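Local coordinates for fructokinase (Xylella fastidiosa Temecula1, PDB 3LJS), which catalyses, as a fructokinase, the ATP-dependent phosphorylation of fructose, and belongs to the PfkB family of carbohydrate kinases, at the interface of chains A and B. Sequence-based numbering; all coordinates share one arbitrary frame. Chains: chain A/B, Fructokinase.

Contact 1: the interface of chains A and B. Residues chain A 62, 64, 89-90, 92, 108; chain B 106-108.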
ATOM      1  N   ASP A  62       1.924 -12.554   0.920  1.00 32.24           N
ATOM      2  CA  ASP A  62       0.812 -11.961   0.200  1.00 31.02           C
ATOM      3  C   ASP A  62       1.072 -12.101  -1.291  1.00 31.51           C
ATOM      4  O   ASP A  62       2.111 -12.628  -1.698  1.00 29.18           O
ATOM      5  CB  ASP A  62       0.653 -10.483   0.580  1.00 31.56           C
ATOM      6  CG  ASP A  62       1.971  -9.717   0.546  1.00 33.37           C
ATOM      7  OD1 ASP A  62       2.668  -9.756  -0.486  1.00 35.74           O
ATOM      8  OD2 ASP A  62       2.308  -9.066   1.557  1.00 34.42           O
ATOM      9  N   PHE A  64       1.898  -9.947  -3.523  1.00 28.29           N
ATOM     10  CA  PHE A  64       3.093  -9.260  -3.986  1.00 26.99           C
ATOM     11  C   PHE A  64       4.357 -10.012  -3.607  1.00 26.45           C
ATOM     12  O   PHE A  64       5.325 -10.042  -4.369  1.00 25.07           O
ATOM     13  CB  PHE A  64       3.117  -7.837  -3.439  1.00 26.06           C
ATOM     14  CG  PHE A  64       1.997  -6.986  -3.958  1.00 27.20           C
ATOM     15  CD1 PHE A  64       1.811  -6.829  -5.327  1.00 27.95           C
ATOM     16  CD2 PHE A  64       1.121  -6.353  -3.084  1.00 28.99           C
ATOM     17  CE1 PHE A  64       0.768  -6.051  -5.826  1.00 29.46           C
ATOM     18  CE2 PHE A  64       0.074  -5.571  -3.569  1.00 29.87           C
ATOM     19  CZ  PHE A  64      -0.103  -5.420  -4.944  1.00 29.40           C
ATOM     20  N   LYS A  89       2.823  -6.482   5.361  1.00 24.79           N
ATOM     21  CA  LYS A  89       2.695  -6.591   3.918  1.00 24.42           C
ATOM     22  C   LYS A  89       3.993  -6.245   3.204  1.00 23.85           C
ATOM     23  O   LYS A  89       4.889  -5.608   3.769  1.00 23.22           O
ATOM     24  CB  LYS A  89       1.602  -5.643   3.421  1.00 26.23           C
ATOM     25  CG  LYS A  89       0.229  -5.862   4.043  1.00 29.53           C
ATOM     26  CD  LYS A  89      -0.383  -7.159   3.565  1.00 32.53           C
ATOM     27  CE  LYS A  89      -1.804  -7.328   4.074  1.00 35.12           C
ATOM     28  NZ  LYS A  89      -2.367  -8.634   3.631  1.00 36.94           N
ATOM     29  N   THR A  90       4.080  -6.673   1.951  1.00 22.91           N
ATOM     30  CA  THR A  90       5.229  -6.374   1.116  1.00 21.66           C
ATOM     31  C   THR A  90       5.176  -4.865   0.894  1.00 21.85           C
ATOM     32  O   THR A  90       4.117  -4.311   0.597  1.00 21.94           O
ATOM     33  CB  THR A  90       5.112  -7.079  -0.245  1.00 22.16           C
ATOM     34  OG1 THR A  90       5.064  -8.496  -0.040  1.00 22.92           O
ATOM     35  CG2 THR A  90       6.290  -6.724  -1.135  1.00 19.86           C
ATOM     36  N   LEU A  92       5.398  -1.186  -0.694  1.00 21.74           N
ATOM     37  CA  LEU A  92       5.002  -0.663  -1.993  1.00 23.51           C
ATOM     38  C   LEU A  92       5.622   0.711  -2.177  1.00 24.64           C
ATOM     39  O   LEU A  92       5.684   1.510  -1.240  1.00 24.30           O
ATOM     40  CB  LEU A  92       3.475  -0.531  -2.095  1.00 24.13           C
ATOM     41  CG  LEU A  92       2.603  -1.768  -1.891  1.00 23.79           C
ATOM     42  CD1 LEU A  92       1.130  -1.347  -1.958  1.00 23.59           C
ATOM     43  CD2 LEU A  92       2.916  -2.820  -2.950  1.00 22.97           C
ATOM     44  N   TYR A 108       4.738   2.784   1.147  1.00 24.06           N
ATOM     45  CA  TYR A 108       3.947   2.118   2.165  1.00 24.35           C
ATOM     46  C   TYR A 108       5.010   1.271   2.855  1.00 25.85           C
ATOM     47  O   TYR A 108       5.124   0.062   2.611  1.00 20.72           O
ATOM     48  CB  TYR A 108       2.843   1.252   1.536  1.00 23.71           C
ATOM     49  CG  TYR A 108       1.622   2.069   1.163  1.00 22.59           C
ATOM     50  CD1 TYR A 108       0.454   2.008   1.930  1.00 22.50           C
ATOM     51  CD2 TYR A 108       1.673   2.990   0.115  1.00 22.46           C
ATOM     52  CE1 TYR A 108      -0.629   2.854   1.662  1.00 22.12           C
ATOM     53  CE2 TYR A 108       0.599   3.841  -0.158  1.00 22.86           C
ATOM     54  CZ  TYR A 108      -0.544   3.770   0.625  1.00 22.15           C
ATOM     55  OH  TYR A 108      -1.576   4.651   0.397  1.00 21.40           O
TER
ATOM     56  N   SER B 106      -5.944  -8.051  -0.261  1.00 44.59           N
ATOM     57  CA  SER B 106      -4.742  -7.669   0.461  1.00 39.85           C
ATOM     58  C   SER B 106      -4.935  -6.219   0.878  1.00 36.34           C
ATOM     59  O   SER B 106      -4.850  -5.307   0.055  1.00 35.92           O
ATOM     60  CB  SER B 106      -3.504  -7.798  -0.422  1.00 40.14           C
ATOM     61  OG  SER B 106      -2.344  -7.514   0.336  1.00 39.30           O
ATOM     62  N   PHE B 107      -5.212  -6.011   2.158  1.00 31.99           N
ATOM     63  CA  PHE B 107      -5.435  -4.671   2.681  1.00 29.43           C
ATOM     64  C   PHE B 107      -4.196  -4.073   3.324  1.00 27.38           C
ATOM     65  O   PHE B 107      -3.484  -4.751   4.061  1.00 28.57           O
ATOM     66  CB  PHE B 107      -6.554  -4.695   3.732  1.00 29.07           C
ATOM     67  CG  PHE B 107      -7.902  -5.057   3.182  1.00 29.98           C
ATOM     68  CD1 PHE B 107      -8.750  -4.075   2.687  1.00 30.86           C
ATOM     69  CD2 PHE B 107      -8.315  -6.387   3.141  1.00 31.16           C
ATOM     70  CE1 PHE B 107      -9.997  -4.409   2.155  1.00 33.35           C
ATOM     71  CE2 PHE B 107      -9.556  -6.734   2.612  1.00 32.44           C
ATOM     72  CZ  PHE B 107     -10.398  -5.743   2.117  1.00 33.66           C
ATOM     73  N   TYR B 108      -3.942  -2.803   3.033  1.00 25.24           N
ATOM     74  CA  TYR B 108      -2.840  -2.087   3.654  1.00 24.79           C
ATOM     75  C   TYR B 108      -3.560  -1.226   4.681  1.00 23.77           C
ATOM     76  O   TYR B 108      -3.771  -0.026   4.499  1.00 24.14           O
ATOM     77  CB  TYR B 108      -2.074  -1.255   2.621  1.00 24.27           C
ATOM     78  CG  TYR B 108      -1.085  -2.109   1.850  1.00 24.37           C
ATOM     79  CD1 TYR B 108       0.285  -2.067   2.137  1.00 24.90           C
ATOM     80  CD2 TYR B 108      -1.529  -3.032   0.906  1.00 25.16           C
ATOM     81  CE1 TYR B 108       1.184  -2.937   1.500  1.00 23.92           C
ATOM     82  CE2 TYR B 108      -0.646  -3.905   0.270  1.00 25.09           C
ATOM     83  CZ  TYR B 108       0.708  -3.854   0.574  1.00 24.52           C
ATOM     84  OH  TYR B 108       1.568  -4.742  -0.034  1.00 23.80           O
TER
HETATM   85  O   HOH W   1      -4.975  -8.194   3.919  1.00 34.36           O
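B:Tyr108, at the end of strand 104-108, slides its phenol between A:Lys89 and A:Leu92 at the lid of this PfkB-family kinase. Its ring is covered on both faces by chain A. One is crossed by the aliphatic stem of A:Lys89, whose CB packs 3.3 Å from CE1 of B:Tyr108 while CG sits over the rim. On the opposite face lies the CD1 methyl of A:Leu92, 3.6 Å from CZ of B:Tyr108, a CH-pi contact. Beyond this clamp, the phenol OH of B:Tyr108 donates a hydrogen bond to the backbone O of A:Thr90 at 2.7 Å; it arrives in the carbonyl plane on a lone pair, with a C=O...O angle of 144°. That acceptor also lies in the plane of the phenol ring, at its edge, which probably limits both the tilt and the rotation of the ring. CD2 of A:Phe64 backs the hydroxyl. The two tyrosine rings approach at a slant, CD1 of A:Tyr108 4.1 Å from CD1 of B:Tyr108.

A:Thr90 is itself braced from behind by A:Asp62. The threonine hydroxyl OG1 donates to carboxylate atom OD1 of A:Asp62 over 2.7 Å, on its syn lone pair, and the backbone N of A:Thr90 bonds to OD2 of A:Asp62 at 3.0 Å, on the syn side but 18° out of the carboxylate plane. This two-handed grip probably steadies the carbonyl that receives the tyrosine.

Bent at chi2 (-70°) and extended from there on, A:Lys89 runs past the ring toward strand 104-108 of chain B. Its NZ makes a weak hydrogen bond to the hydroxyl OG of B:Ser106, and it meets water 1, which also pairs with the backbone N of B:Phe107.

Contact 2: the interface of chains A and B. Residues chain A 17, 92, 94, 108; chain B 92, 94, 108.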
HETATM    1  N   MSE A  17       5.041   0.531  -7.911  1.00 26.98           N
HETATM    2  CA  MSE A  17       3.753   0.709  -8.578  1.00 27.64           C
HETATM    3  C   MSE A  17       3.840   1.975  -9.425  1.00 27.73           C
HETATM    4  O   MSE A  17       3.788   3.089  -8.903  1.00 26.13           O
HETATM    5  CB  MSE A  17       2.629   0.834  -7.547  1.00 30.90           C
HETATM    6  CG  MSE A  17       2.293  -0.461  -6.833  1.00 35.98           C
HETATM    7 SE   MSE A  17       1.396  -1.744  -7.979  1.00 49.75          SE
HETATM    8  CE  MSE A  17      -0.413  -1.175  -7.673  1.00 45.55           C
ATOM      9  N   LEU A  92       5.398  -1.186  -0.694  1.00 21.74           N
ATOM     10  CA  LEU A  92       5.002  -0.663  -1.993  1.00 23.51           C
ATOM     11  C   LEU A  92       5.622   0.711  -2.177  1.00 24.64           C
ATOM     12  O   LEU A  92       5.684   1.510  -1.240  1.00 24.30           O
ATOM     13  CB  LEU A  92       3.475  -0.531  -2.095  1.00 24.13           C
ATOM     14  CG  LEU A  92       2.603  -1.768  -1.891  1.00 23.79           C
ATOM     15  CD1 LEU A  92       1.130  -1.347  -1.958  1.00 23.59           C
ATOM     16  CD2 LEU A  92       2.916  -2.820  -2.950  1.00 22.97           C
ATOM     17  N   PHE A  94       5.022   3.750  -4.682  1.00 29.08           N
ATOM     18  CA  PHE A  94       4.236   4.337  -5.756  1.00 29.34           C
ATOM     19  C   PHE A  94       5.037   5.445  -6.426  1.00 31.40           C
ATOM     20  O   PHE A  94       5.568   6.332  -5.757  1.00 31.56           O
ATOM     21  CB  PHE A  94       2.916   4.882  -5.204  1.00 27.98           C
ATOM     22  CG  PHE A  94       1.886   3.821  -4.949  1.00 27.38           C
ATOM     23  CD1 PHE A  94       1.051   3.388  -5.973  1.00 25.86           C
ATOM     24  CD2 PHE A  94       1.774   3.226  -3.697  1.00 26.96           C
ATOM     25  CE1 PHE A  94       0.120   2.380  -5.761  1.00 25.79           C
ATOM     26  CE2 PHE A  94       0.850   2.215  -3.468  1.00 27.37           C
ATOM     27  CZ  PHE A  94       0.016   1.787  -4.508  1.00 28.71           C
ATOM     28  N   TYR A 108       4.738   2.784   1.147  1.00 24.06           N
ATOM     29  CA  TYR A 108       3.947   2.118   2.165  1.00 24.35           C
ATOM     30  C   TYR A 108       5.010   1.271   2.855  1.00 25.85           C
ATOM     31  O   TYR A 108       5.124   0.062   2.611  1.00 20.72           O
ATOM     32  CB  TYR A 108       2.843   1.252   1.536  1.00 23.71           C
ATOM     33  CG  TYR A 108       1.622   2.069   1.163  1.00 22.59           C
ATOM     34  CD1 TYR A 108       0.454   2.008   1.930  1.00 22.50           C
ATOM     35  CD2 TYR A 108       1.673   2.990   0.115  1.00 22.46           C
ATOM     36  CE1 TYR A 108      -0.629   2.854   1.662  1.00 22.12           C
ATOM     37  CE2 TYR A 108       0.599   3.841  -0.158  1.00 22.86           C
ATOM     38  CZ  TYR A 108      -0.544   3.770   0.625  1.00 22.15           C
ATOM     39  OH  TYR A 108      -1.576   4.651   0.397  1.00 21.40           O
TER
ATOM     40  N   LEU B  92      -5.247   1.057   1.423  1.00 22.68           N
ATOM     41  CA  LEU B  92      -5.377   0.464   0.094  1.00 23.02           C
ATOM     42  C   LEU B  92      -6.041  -0.898   0.203  1.00 24.07           C
ATOM     43  O   LEU B  92      -5.738  -1.678   1.109  1.00 23.38           O
ATOM     44  CB  LEU B  92      -4.001   0.286  -0.562  1.00 24.70           C
ATOM     45  CG  LEU B  92      -3.134   1.522  -0.800  1.00 25.21           C
ATOM     46  CD1 LEU B  92      -1.828   1.089  -1.464  1.00 26.17           C
ATOM     47  CD2 LEU B  92      -3.874   2.529  -1.676  1.00 25.11           C
ATOM     48  N   PHE B  94      -6.466  -4.075  -2.100  1.00 32.55           N
ATOM     49  CA  PHE B  94      -6.131  -4.800  -3.320  1.00 34.37           C
ATOM     50  C   PHE B  94      -7.024  -6.010  -3.531  1.00 37.40           C
ATOM     51  O   PHE B  94      -7.113  -6.887  -2.675  1.00 39.01           O
ATOM     52  CB  PHE B  94      -4.676  -5.270  -3.279  1.00 32.76           C
ATOM     53  CG  PHE B  94      -3.684  -4.183  -3.527  1.00 31.14           C
ATOM     54  CD1 PHE B  94      -3.328  -3.835  -4.824  1.00 29.07           C
ATOM     55  CD2 PHE B  94      -3.121  -3.484  -2.465  1.00 29.88           C
ATOM     56  CE1 PHE B  94      -2.430  -2.807  -5.063  1.00 28.70           C
ATOM     57  CE2 PHE B  94      -2.220  -2.453  -2.691  1.00 29.01           C
ATOM     58  CZ  PHE B  94      -1.872  -2.113  -3.995  1.00 28.72           C
ATOM     59  N   TYR B 108      -3.942  -2.803   3.033  1.00 25.24           N
ATOM     60  CA  TYR B 108      -2.840  -2.087   3.654  1.00 24.79           C
ATOM     61  C   TYR B 108      -3.560  -1.226   4.681  1.00 23.77           C
ATOM     62  O   TYR B 108      -3.771  -0.026   4.499  1.00 24.14           O
ATOM     63  CB  TYR B 108      -2.074  -1.255   2.621  1.00 24.27           C
ATOM     64  CG  TYR B 108      -1.085  -2.109   1.850  1.00 24.37           C
ATOM     65  CD1 TYR B 108       0.285  -2.067   2.137  1.00 24.90           C
ATOM     66  CD2 TYR B 108      -1.529  -3.032   0.906  1.00 25.16           C
ATOM     67  CE1 TYR B 108       1.184  -2.937   1.500  1.00 23.92           C
ATOM     68  CE2 TYR B 108      -0.646  -3.905   0.270  1.00 25.09           C
ATOM     69  CZ  TYR B 108       0.708  -3.854   0.574  1.00 24.52           C
ATOM     70  OH  TYR B 108       1.568  -4.742  -0.034  1.00 23.80           O
TER
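The lid beta-sheets of two PfkB-type kinases meet here, in an arrangement that resembles the beta-clasp of ribokinase-like dimers, and an apolar cluster gathers about the two-fold axis. A:Leu92 and B:Leu92 face each other across that axis, CD1 to CD1 at 3.9 Å. Each of these methyls also points into a corner made by two aromatic rings of the partner. CD1 of B:Leu92 lies above the face of A:Tyr108, 3.8 Å from the ring centroid and shifted toward the rim, and touches CE2 of A:Phe94 at 3.5 Å. The twin methyl, CD1 of A:Leu92, reaches CE2 of B:Phe94 at 3.6 Å besides covering the phenol of B:Tyr108.

Leucine and phenylalanine approach from opposite directions, whereas leucine and tyrosine cross at a slant. The leucine torsions are consistent with the double contact: in B:Leu92, CG is anti to the carbonyl carbon (chi1 -60°), and chi2 of -180° extends CD1 away from its own backbone, toward the other chain.

A:Met17, present as selenomethionine, touches the cluster on one flank. Folded at both chi2 and chi3 (-88° for the latter), it carries its terminal methyl to the edge of B:Phe94, in the ring plane, with CE of A:Met17 3.7 Å from CE1 of B:Phe94. Within chain A, CG of the same residue rests over one face of A:Phe94, near the rim, so this side chain links the phenylalanines of both subunits.

In the fold, A:Leu92 and A:Phe94 come from strand 92-97, A:Tyr108 ends strand 103-108, and A:Met17 belongs to strand 14-19; the patch thus lies where strands of the two lid sheets face each other.

Contact 1 and contact 2 adjoin, the centres of their C-alpha atoms lying about 6 Å apart, and they share A:Leu92, A:Tyr108 and B:Tyr108. Contact 1 adds polar links at the rim, with loop, helix and strand residues of chain A receiving the end of a chain B strand; contact 2 is the apolar centre. B:Tyr108 joins them: its hydroxyl bonds in contact 1, while its ring also borders the cluster of contact 2. Because the interface is two-fold symmetric, contact 1 recurs with the chains exchanged. Such pairing of lids fits a dimer known among PfkB relatives, though the structure alone does not show the oligomer in solution.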